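Local coordinates for protein translation elongation factor 1A (Methanosarcina mazei, PDB 3WND) that binds cysteinyl-tRNA(Cys) in its GTP-bound form and probably acts in translation as a SelB/EF-Tu/aIF2 gamma-like elongation factor, at residues 50-55 and 81-86; 76-81 and 108-113; 58-63 and 177-182; 39-44 and 169-174. All blocks are in the same frame, centred on the assembly; numbering follows the deposited sequence.

In the fold
All four contacts lie in the GTPase domain, around the mixed sheet whose strand order is 43-47, 51-55, 61-66, 21-28, 86-91, 115-119, 150-153. Contacts 1 and 2, with centres 11 Å apart, share Leu-81 and helix 74-83: one ties that helix to strand 51-55 and the residue just before it, the other to the chain leaving helix 98-109. Contacts 3 and 4, also 11 Å apart between centres, both use helix 167-187, and Met-62 CE of one packs 3.8 Å from Ile-174 CG2 of the other. Contacts 2 and 4 are about 19 Å apart between centres. Closest to the GDP site is contact 4, its Leu-41 side chain about 7 Å from that of Thr-156; contact 3 lies away from it.

Contact 1 of 4, residues 50-55 and 81-86; sequences ITMYNN and LNISDI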
# COMPACT_ATOMS: atom_id res chain seq x y z
N ILE A 50 5.30 9.59 -3.79
CA ILE A 50 5.37 8.28 -4.43
C ILE A 50 5.31 8.52 -5.92
O ILE A 50 4.86 9.56 -6.33
CB ILE A 50 4.24 7.27 -4.03
CG1 ILE A 50 2.85 7.89 -4.21
CG2 ILE A 50 4.39 6.86 -2.54
CD1 ILE A 50 1.70 6.85 -4.20
N THR A 51 5.79 7.56 -6.71
CA THR A 51 5.70 7.69 -8.19
C THR A 51 5.17 6.45 -8.86
O THR A 51 5.60 5.35 -8.57
CB THR A 51 7.10 8.08 -8.80
OG1 THR A 51 7.59 9.29 -8.17
CG2 THR A 51 7.05 8.28 -10.26
N MET A 52 4.18 6.66 -9.74
CA MET A 52 3.55 5.58 -10.44
C MET A 52 4.27 5.42 -11.74
O MET A 52 4.63 6.41 -12.40
CB MET A 52 2.13 5.84 -10.89
CG MET A 52 1.21 6.61 -9.98
SD MET A 52 1.46 6.27 -8.24
CE MET A 52 0.22 5.07 -8.01
N TYR A 53 4.46 4.18 -12.10
CA TYR A 53 5.02 3.79 -13.38
C TYR A 53 4.01 2.86 -13.99
O TYR A 53 3.77 1.75 -13.50
CB TYR A 53 6.39 3.08 -13.25
CG TYR A 53 7.45 4.05 -12.78
CD1 TYR A 53 7.67 4.28 -11.43
CD2 TYR A 53 8.24 4.75 -13.70
CE1 TYR A 53 8.60 5.23 -10.97
CE2 TYR A 53 9.21 5.67 -13.26
CZ TYR A 53 9.39 5.90 -11.91
OH TYR A 53 10.33 6.76 -11.40
N ASN A 54 3.33 3.38 -15.00
CA ASN A 54 2.27 2.61 -15.64
C ASN A 54 2.71 1.78 -16.78
O ASN A 54 3.55 2.18 -17.63
CB ASN A 54 1.17 3.57 -16.11
CG ASN A 54 0.68 4.45 -14.99
OD1 ASN A 54 0.13 3.94 -13.99
ND2 ASN A 54 0.85 5.76 -15.12
N ASN A 55 2.15 0.58 -16.83
CA ASN A 55 2.42 -0.25 -17.94
C ASN A 55 1.20 -1.03 -18.34
O ASN A 55 0.90 -2.06 -17.72
CB ASN A 55 3.60 -1.15 -17.71
CG ASN A 55 4.13 -1.71 -19.02
OD1 ASN A 55 3.36 -2.09 -19.90
ND2 ASN A 55 5.45 -1.74 -19.17
N LEU A 81 1.98 0.72 -0.16
CA LEU A 81 1.46 -0.59 0.23
C LEU A 81 -0.06 -0.68 0.23
O LEU A 81 -0.60 -1.68 -0.19
CB LEU A 81 2.03 -1.09 1.55
CG LEU A 81 3.55 -1.43 1.48
CD1 LEU A 81 4.16 -1.80 2.79
CD2 LEU A 81 3.88 -2.55 0.40
N ASN A 82 -0.74 0.30 0.80
CA ASN A 82 -2.19 0.21 0.90
C ASN A 82 -2.94 0.52 -0.38
O ASN A 82 -4.17 0.42 -0.37
CB ASN A 82 -2.69 1.15 2.08
CG ASN A 82 -2.57 0.44 3.51
OD1 ASN A 82 -2.41 -0.81 3.58
ND2 ASN A 82 -2.74 1.22 4.63
N ILE A 83 -2.23 0.88 -1.47
CA ILE A 83 -2.87 0.93 -2.81
C ILE A 83 -2.49 -0.22 -3.69
O ILE A 83 -3.00 -0.35 -4.78
CB ILE A 83 -2.60 2.31 -3.52
CG1 ILE A 83 -1.20 2.42 -4.01
CG2 ILE A 83 -3.12 3.47 -2.67
CD1 ILE A 83 -0.95 3.84 -4.64
N SER A 84 -1.57 -1.06 -3.20
CA SER A 84 -1.08 -2.15 -3.99
C SER A 84 -1.55 -3.50 -3.50
O SER A 84 -1.95 -3.66 -2.32
CB SER A 84 0.46 -2.09 -4.02
OG SER A 84 0.89 -0.87 -4.60
N ASP A 85 -1.45 -4.51 -4.37
CA ASP A 85 -1.77 -5.87 -3.93
C ASP A 85 -0.56 -6.78 -3.88
O ASP A 85 -0.66 -7.86 -3.30
CB ASP A 85 -2.85 -6.51 -4.85
CG ASP A 85 -4.24 -5.86 -4.61
OD1 ASP A 85 -4.67 -5.68 -3.43
OD2 ASP A 85 -4.85 -5.55 -5.58
N ILE A 86 0.54 -6.35 -4.53
CA ILE A 86 1.76 -7.18 -4.59
C ILE A 86 2.90 -6.28 -4.15
O ILE A 86 2.93 -5.13 -4.58
CB ILE A 86 2.07 -7.57 -6.06
CG1 ILE A 86 0.94 -8.46 -6.62
CG2 ILE A 86 3.40 -8.35 -6.12
CD1 ILE A 86 1.02 -8.75 -8.13
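Flat groups play no part where Ile-50 and Met-52 meet Ile-83; with neither faces nor edges to stack, the contact is made by three methyl groups alone. It belongs to the P-loop GTPase fold, in which strand 61-66, helix 74-83 and strand 86-91 form a beta-alpha-beta crossover and strand 51-55 extends the sheet beside 61-66. Packing of this kind illustrates how a crossover helix can be tied to a strand outside its own beta-alpha-beta unit.

All three residues are buried. Val-65 of strand 61-66 packs against both Ile-50 and Met-52, while Leu-308, from a later domain, touches Ile-83. The side chain of Ile-50 is about 9 Å from that of Arg-34, a residue of the GDP site. After Ile-83 the chain turns toward strand 86-91, with Ser-84 N donating to Leu-81 O at 3.2 Å and Ser-84 OG bonded to Ala-80 O.

The delta methyl of Ile-83 is the shared element. In Ile-83, CG1 lies between the backbone N and the carbonyl carbon (chi1 74°), and from there the extended chi2 sends CD1 out to Met-52 of strand 51-55 and Ile-50 just before it. Ile-50 reaches it tip to tip, CD1 of Ile-50 lying 4.0 Å from CD1 of Ile-83. Met-52 arrives in the same manner but by a longer route: its chain bends at chi2 (-36°) and again at chi3 (-96°). The methionine sulfur stays further off, and the terminal methyl does the touching, Met-52 CE lying 3.8 Å from Ile-83 CD1.

Contact 2 of 4, residues 76-81 and 108-113; sequences SLITAL and DLLGFK
Leu-81 and Ile-78, one turn apart on helix 74-83, meet Leu-110 in the apolar half of this contact. Both converge on a single methyl: Leu-110 CD1 lies 3.7 Å from Leu-81 CD1 and 4.1 Å from Ile-78 CD1. The leucine side chains cross at a slant, and Leu-81 CB also approaches Leu-110 CD1, so that this methyl rests against the root of Leu-81 as well as its end. The other branch of Leu-81 is used separately, its CD2 coming 4.0 Å from Phe-112 CE1. One leucine therefore divides its two methyls between two partners.

A second kind of contact joins a ring edge to a backbone oxygen. Phe-112 has CG anti to the backbone N (chi1 -157°), which turns the ring back to the helix, and the carbonyl of Leu-81 meets its edge in the ring plane, O to CE1 at 3.5 Å. The partly positive C-H at CE1 would probably suit this oxygen. Asp-85 O, 3.5 Å from Phe-112 CE2, lies well off the ring plane and is plain packing.

Backbone geometry governs the end of the helix. Gly-111, at positive phi (62°), forms a Schellman motif after helix 98-109, its N bonded to Asp-108 O at 3.0 Å; this turn falls between Leu-110 and Phe-112, both of which touch Leu-81. Leu-353 of the C-terminal beta domain also touches Ile-78 and Leu-110. Packing of one crossover helix, 74-83, on the chain leaving the next, 98-109, fits the successive beta-alpha-beta crossovers of the P-loop GTPase fold, here 61-66 to 86-91 and 86-91 to 115-119.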
# COMPACT_ATOMS: atom_id res chain seq x y z
N SER A 76 5.13 7.46 2.65
CA SER A 76 5.40 7.05 1.28
C SER A 76 5.25 5.52 1.18
O SER A 76 4.58 5.00 0.26
CB SER A 76 6.82 7.51 0.89
OG SER A 76 7.19 7.00 -0.47
N LEU A 77 5.88 4.82 2.12
CA LEU A 77 5.81 3.36 2.09
C LEU A 77 4.38 2.84 2.30
O LEU A 77 3.91 1.94 1.61
CB LEU A 77 6.71 2.79 3.21
CG LEU A 77 6.72 1.25 3.39
CD1 LEU A 77 7.38 0.57 2.23
CD2 LEU A 77 7.44 0.96 4.71
N ILE A 78 3.71 3.37 3.32
CA ILE A 78 2.41 2.82 3.70
C ILE A 78 1.39 3.16 2.63
O ILE A 78 0.51 2.37 2.35
CB ILE A 78 1.99 3.22 5.11
CG1 ILE A 78 3.06 2.77 6.15
CG2 ILE A 78 0.54 2.70 5.35
CD1 ILE A 78 3.35 1.26 6.07
N THR A 79 1.47 4.35 2.01
CA THR A 79 0.57 4.64 0.86
C THR A 79 0.81 3.66 -0.27
O THR A 79 -0.17 3.13 -0.80
CB THR A 79 0.79 6.10 0.38
OG1 THR A 79 0.53 7.04 1.44
CG2 THR A 79 -0.09 6.42 -0.84
N ALA A 80 2.08 3.42 -0.66
CA ALA A 80 2.35 2.50 -1.74
C ALA A 80 1.78 1.13 -1.42
O ALA A 80 1.18 0.50 -2.26
CB ALA A 80 3.85 2.36 -1.90
N LEU A 81 1.98 0.72 -0.16
CA LEU A 81 1.46 -0.59 0.23
C LEU A 81 -0.06 -0.68 0.23
O LEU A 81 -0.60 -1.68 -0.19
CB LEU A 81 2.03 -1.09 1.55
CG LEU A 81 3.55 -1.43 1.48
CD1 LEU A 81 4.16 -1.80 2.79
CD2 LEU A 81 3.88 -2.55 0.40
N ASP A 108 4.90 -7.46 7.52
CA ASP A 108 4.35 -8.52 8.38
C ASP A 108 3.25 -7.99 9.30
O ASP A 108 2.20 -8.64 9.45
CB ASP A 108 5.51 -9.21 9.15
CG ASP A 108 5.05 -10.34 9.96
OD1 ASP A 108 4.60 -11.39 9.43
OD2 ASP A 108 5.26 -10.21 11.18
N LEU A 109 3.43 -6.74 9.81
CA LEU A 109 2.34 -6.15 10.59
C LEU A 109 1.10 -5.88 9.75
O LEU A 109 -0.01 -5.87 10.25
CB LEU A 109 2.81 -4.83 11.18
CG LEU A 109 3.81 -4.95 12.30
CD1 LEU A 109 4.25 -3.51 12.68
CD2 LEU A 109 3.28 -5.62 13.53
N LEU A 110 1.29 -5.59 8.43
CA LEU A 110 0.16 -5.39 7.48
C LEU A 110 -0.53 -6.68 7.09
O LEU A 110 -1.55 -6.69 6.43
CB LEU A 110 0.65 -4.61 6.26
CG LEU A 110 0.86 -3.10 6.53
CD1 LEU A 110 1.70 -2.45 5.44
CD2 LEU A 110 -0.54 -2.48 6.56
N GLY A 111 0.10 -7.80 7.41
CA GLY A 111 -0.45 -9.13 6.87
C GLY A 111 -0.41 -9.15 5.37
O GLY A 111 -1.29 -9.72 4.76
N PHE A 112 0.67 -8.62 4.79
CA PHE A 112 0.69 -8.38 3.38
C PHE A 112 0.96 -9.73 2.77
O PHE A 112 2.08 -10.26 2.87
CB PHE A 112 1.79 -7.38 3.01
CG PHE A 112 1.51 -6.69 1.70
CD1 PHE A 112 0.90 -5.43 1.68
CD2 PHE A 112 1.73 -7.37 0.50
CE1 PHE A 112 0.58 -4.87 0.46
CE2 PHE A 112 1.38 -6.79 -0.73
CZ PHE A 112 0.84 -5.53 -0.74
N LYS A 113 -0.02 -10.22 2.04
CA LYS A 113 0.09 -11.63 1.61
C LYS A 113 1.05 -11.91 0.44
O LYS A 113 1.96 -12.80 0.52
CB LYS A 113 -1.28 -12.37 1.56
CG LYS A 113 -1.96 -12.60 2.98
CD LYS A 113 -1.21 -13.69 3.81
CE LYS A 113 -1.84 -13.90 5.18
NZ LYS A 113 -3.26 -14.45 5.18

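Contact 3 of 4, residues 58-63 and 177-182; sequences EGRNMV and VAEKIE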
# COMPACT_ATOMS: atom_id res chain seq x y z
N GLU A 58 1.51 -4.58 -21.76
CA GLU A 58 2.00 -5.94 -21.73
C GLU A 58 0.97 -7.02 -21.32
O GLU A 58 1.36 -8.23 -21.05
CB GLU A 58 3.32 -6.07 -20.98
CG GLU A 58 4.31 -5.05 -21.55
CD GLU A 58 5.69 -5.09 -20.92
OE1 GLU A 58 6.17 -6.20 -20.54
OE2 GLU A 58 6.33 -4.02 -20.92
N GLY A 59 -0.33 -6.65 -21.36
CA GLY A 59 -1.41 -7.66 -21.03
C GLY A 59 -2.26 -7.18 -19.86
O GLY A 59 -3.53 -7.20 -19.91
N ARG A 60 -1.60 -6.80 -18.77
CA ARG A 60 -2.35 -6.27 -17.56
C ARG A 60 -2.16 -4.86 -17.49
O ARG A 60 -1.09 -4.35 -17.87
CB ARG A 60 -1.82 -6.91 -16.27
CG ARG A 60 -2.09 -8.37 -16.16
CD ARG A 60 -1.77 -8.92 -14.75
NE ARG A 60 -2.68 -10.07 -14.59
CZ ARG A 60 -2.49 -11.27 -15.17
NH1 ARG A 60 -1.36 -11.53 -15.82
NH2 ARG A 60 -3.42 -12.22 -14.99
N ASN A 61 -3.16 -4.16 -16.98
CA ASN A 61 -3.02 -2.79 -16.61
C ASN A 61 -2.20 -2.87 -15.35
O ASN A 61 -2.68 -3.24 -14.29
CB ASN A 61 -4.40 -2.23 -16.40
CG ASN A 61 -5.16 -2.03 -17.70
OD1 ASN A 61 -4.55 -2.04 -18.76
ND2 ASN A 61 -6.50 -1.80 -17.61
N MET A 62 -0.89 -2.66 -15.47
CA MET A 62 0.02 -2.77 -14.30
C MET A 62 0.37 -1.37 -13.88
O MET A 62 0.62 -0.46 -14.75
CB MET A 62 1.30 -3.51 -14.65
CG MET A 62 1.06 -4.92 -15.00
SD MET A 62 2.44 -5.85 -14.36
CE MET A 62 1.73 -7.50 -14.52
N VAL A 63 0.35 -1.13 -12.58
CA VAL A 63 0.85 0.10 -12.03
C VAL A 63 1.90 -0.30 -11.00
O VAL A 63 1.61 -1.13 -10.09
CB VAL A 63 -0.24 0.96 -11.39
CG1 VAL A 63 0.33 2.23 -10.76
CG2 VAL A 63 -1.33 1.22 -12.46
N VAL A 177 1.39 -14.11 -9.67
CA VAL A 177 0.76 -13.64 -8.43
C VAL A 177 -0.44 -12.80 -8.81
O VAL A 177 -1.53 -12.86 -8.16
CB VAL A 177 1.78 -12.84 -7.52
CG1 VAL A 177 1.09 -12.34 -6.30
CG2 VAL A 177 2.96 -13.71 -7.03
N ALA A 178 -0.28 -11.97 -9.86
CA ALA A 178 -1.41 -11.16 -10.28
C ALA A 178 -2.66 -11.99 -10.59
O ALA A 178 -3.79 -11.53 -10.34
CB ALA A 178 -1.07 -10.27 -11.43
N GLU A 179 -2.48 -13.22 -11.09
CA GLU A 179 -3.64 -14.00 -11.56
C GLU A 179 -4.40 -14.42 -10.30
O GLU A 179 -5.62 -14.42 -10.29
CB GLU A 179 -3.13 -15.23 -12.38
CG GLU A 179 -4.21 -16.14 -13.00
CD GLU A 179 -3.63 -16.86 -14.24
OE1 GLU A 179 -2.53 -17.41 -14.10
OE2 GLU A 179 -4.23 -16.87 -15.32
N LYS A 180 -3.67 -14.72 -9.23
CA LYS A 180 -4.27 -15.17 -7.96
C LYS A 180 -5.00 -14.01 -7.35
O LYS A 180 -6.15 -14.14 -6.89
CB LYS A 180 -3.21 -15.71 -7.00
CG LYS A 180 -2.58 -17.01 -7.44
CD LYS A 180 -1.12 -17.30 -7.03
CE LYS A 180 -0.81 -17.45 -5.52
NZ LYS A 180 0.62 -17.03 -5.16
N ILE A 181 -4.41 -12.82 -7.43
CA ILE A 181 -5.05 -11.63 -6.87
C ILE A 181 -6.30 -11.21 -7.65
O ILE A 181 -7.26 -10.75 -7.07
CB ILE A 181 -4.06 -10.46 -6.79
CG1 ILE A 181 -3.00 -10.80 -5.72
CG2 ILE A 181 -4.76 -9.14 -6.59
CD1 ILE A 181 -1.78 -9.98 -5.95
N GLU A 182 -6.30 -11.46 -8.95
CA GLU A 182 -7.48 -11.14 -9.73
C GLU A 182 -8.70 -11.99 -9.20
O GLU A 182 -9.80 -11.46 -9.12
CB GLU A 182 -7.26 -11.37 -11.23
CG GLU A 182 -6.46 -10.18 -11.82
CD GLU A 182 -5.72 -10.60 -13.11
OE1 GLU A 182 -5.85 -11.79 -13.59
OE2 GLU A 182 -4.98 -9.70 -13.61
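Arg-60 grips Glu-182 side-on with two nitrogens, a bidentate salt bridge that fastens the last helix of the GTPase domain, 167-187, to the chain entering strand 61-66 of the central sheet. Arg-60 NE donates to Glu-182 OE2 at 2.5 Å (160°), unusually short and of doubtful exact length, and Arg-60 NH2 donates to Glu-182 OE1 at 2.8 Å in a nearly straight bond (173°). Each carboxylate oxygen is met on its syn side. Both oxygens lie in or close to the guanidinium plane, yet the two planes are 25° apart, so the nitrogens approach tilted from the carboxylate plane.

One face of the guanidinium is laid on the helix: Ala-178 CB sits over it, 3.6 Å from Arg-60 NE, and the backbone N of Glu-179 lies on the same face. With only a methyl at Ala-178, the guanidinium lies close to the helix backbone. Glu-179 OE2, 4.7 Å from Arg-60 NH2, is not in contact but may add to the negative field.

Further out, an extended run from CG to NE carries the charge of Arg-60 across to the helix. Glu-182 OE2 also accepts a hydrogen bond from the backbone N of Met-21, at the start of strand 21-28, giving that oxygen two donors. The remaining nitrogen of the guanidinium is held from earlier in the same helix, Arg-60 NH1 bonding to Asn-175 OD1.

Contact 4 of 4, residues 39-44 and 169-174; sequences ANLGKK and ELKARI
Leu-41 overlaps the aliphatic chain of Lys-171, the two side chains sliding past each other in opposite directions. The touching branch is CD2 of Leu-41, which lies 3.6 Å from Lys-171 CE and 4.0 Å from Lys-171 CG. The lysine is extended beyond CG (chi2 177°), so its methylenes run along the leucine and its amine is carried beyond it. The other leucine methyl turns to the neighbouring residue, with Leu-41 CD1 4.4 Å from Leu-170 CD2, a looser approach.

Past the apolar overlap, one water links the backbone carbonyl of Asn-40 to the amine of Lys-171: it donates to Asn-40 O at 2.7 Å and accepts a weak bond from Lys-171 NZ at 2.9 Å. Glu-58 OE1 makes a long, weak ion pair with the same amine. A lysine can thus pack its methylenes on a buried leucine while its charge stays among polar partners.

In the GTPase fold, Leu-41 follows helix 34-39 and precedes edge strand 43-47. Its side chain packs on Phe-64 of strand 61-66 and is about 7 Å from that of Thr-156, of the GDP site, while Leu-170 carries helix 167-187 onto Ile-116 of strand 115-119.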
# COMPACT_ATOMS: atom_id res chain seq x y z
N ALA A 39 11.33 2.16 -12.73
CA ALA A 39 11.44 2.99 -13.94
C ALA A 39 11.59 2.13 -15.22
O ALA A 39 11.23 2.57 -16.30
CB ALA A 39 12.61 3.97 -13.79
N ASN A 40 12.15 0.92 -15.08
CA ASN A 40 12.28 0.00 -16.22
C ASN A 40 11.14 -0.96 -16.36
O ASN A 40 11.10 -1.77 -17.31
CB ASN A 40 13.60 -0.77 -16.08
CG ASN A 40 14.82 0.08 -16.53
OD1 ASN A 40 14.95 0.39 -17.71
ND2 ASN A 40 15.69 0.47 -15.62
N LEU A 41 10.12 -0.83 -15.48
CA LEU A 41 8.95 -1.71 -15.57
C LEU A 41 7.72 -0.97 -16.14
O LEU A 41 6.75 -1.63 -16.54
CB LEU A 41 8.56 -2.27 -14.20
CG LEU A 41 9.55 -3.31 -13.67
CD1 LEU A 41 9.13 -3.77 -12.34
CD2 LEU A 41 9.70 -4.52 -14.58
N GLY A 42 7.76 0.35 -16.16
CA GLY A 42 6.64 1.12 -16.81
C GLY A 42 7.01 2.58 -17.06
O GLY A 42 8.17 3.00 -16.86
N LYS A 43 6.04 3.32 -17.55
CA LYS A 43 6.16 4.71 -17.92
C LYS A 43 5.79 5.64 -16.75
O LYS A 43 4.70 5.53 -16.17
CB LYS A 43 5.20 4.97 -19.10
CG LYS A 43 4.96 6.43 -19.44
CD LYS A 43 3.96 6.55 -20.61
CE LYS A 43 4.15 5.51 -21.80
NZ LYS A 43 3.08 4.52 -21.92
N LYS A 44 6.68 6.59 -16.48
CA LYS A 44 6.54 7.48 -15.38
C LYS A 44 5.22 8.23 -15.53
O LYS A 44 4.95 8.86 -16.59
CB LYS A 44 7.71 8.40 -15.23
CG LYS A 44 7.74 9.19 -13.93
CD LYS A 44 9.10 9.91 -13.77
CE LYS A 44 8.90 10.87 -12.63
NZ LYS A 44 9.98 11.83 -12.32
N GLU A 169 12.12 -13.15 -15.36
CA GLU A 169 11.63 -14.05 -14.26
C GLU A 169 10.78 -13.22 -13.24
O GLU A 169 9.70 -13.66 -12.82
CB GLU A 169 12.83 -14.74 -13.56
CG GLU A 169 12.31 -15.71 -12.51
CD GLU A 169 13.40 -16.44 -11.73
OE1 GLU A 169 14.58 -16.37 -12.16
OE2 GLU A 169 13.08 -17.08 -10.71
N LEU A 170 11.26 -12.03 -12.83
CA LEU A 170 10.46 -11.20 -11.95
C LEU A 170 9.07 -10.94 -12.62
O LEU A 170 8.01 -11.00 -11.96
CB LEU A 170 11.11 -9.82 -11.67
CG LEU A 170 10.30 -8.80 -10.78
CD1 LEU A 170 10.09 -9.23 -9.33
CD2 LEU A 170 10.95 -7.42 -10.79
N LYS A 171 9.09 -10.54 -13.89
CA LYS A 171 7.84 -10.16 -14.48
C LYS A 171 6.91 -11.36 -14.55
O LYS A 171 5.68 -11.21 -14.41
CB LYS A 171 8.08 -9.63 -15.90
CG LYS A 171 8.67 -8.20 -15.91
CD LYS A 171 8.91 -7.85 -17.39
CE LYS A 171 9.55 -6.56 -17.58
NZ LYS A 171 9.43 -6.26 -19.06
N ALA A 172 7.47 -12.54 -14.83
CA ALA A 172 6.65 -13.73 -14.93
C ALA A 172 6.07 -14.08 -13.59
O ALA A 172 4.88 -14.42 -13.51
CB ALA A 172 7.56 -14.89 -15.42
N ARG A 173 6.88 -13.95 -12.51
CA ARG A 173 6.31 -14.17 -11.15
C ARG A 173 5.23 -13.11 -10.79
O ARG A 173 4.23 -13.42 -10.15
CB ARG A 173 7.47 -14.18 -10.12
CG ARG A 173 6.99 -14.40 -8.70
CD ARG A 173 6.15 -15.66 -8.61
NE ARG A 173 5.69 -15.91 -7.26
CZ ARG A 173 4.77 -16.84 -7.00
NH1 ARG A 173 4.27 -17.53 -8.05
NH2 ARG A 173 4.35 -17.05 -5.75
N ILE A 174 5.46 -11.86 -11.12
CA ILE A 174 4.42 -10.77 -10.85
C ILE A 174 3.13 -11.19 -11.58
O ILE A 174 2.07 -11.13 -11.02
CB ILE A 174 4.87 -9.43 -11.40
CG1 ILE A 174 6.03 -8.95 -10.46
CG2 ILE A 174 3.75 -8.37 -11.41
CD1 ILE A 174 6.72 -7.72 -11.01
O HOH W 1 11.36 -4.26 -18.34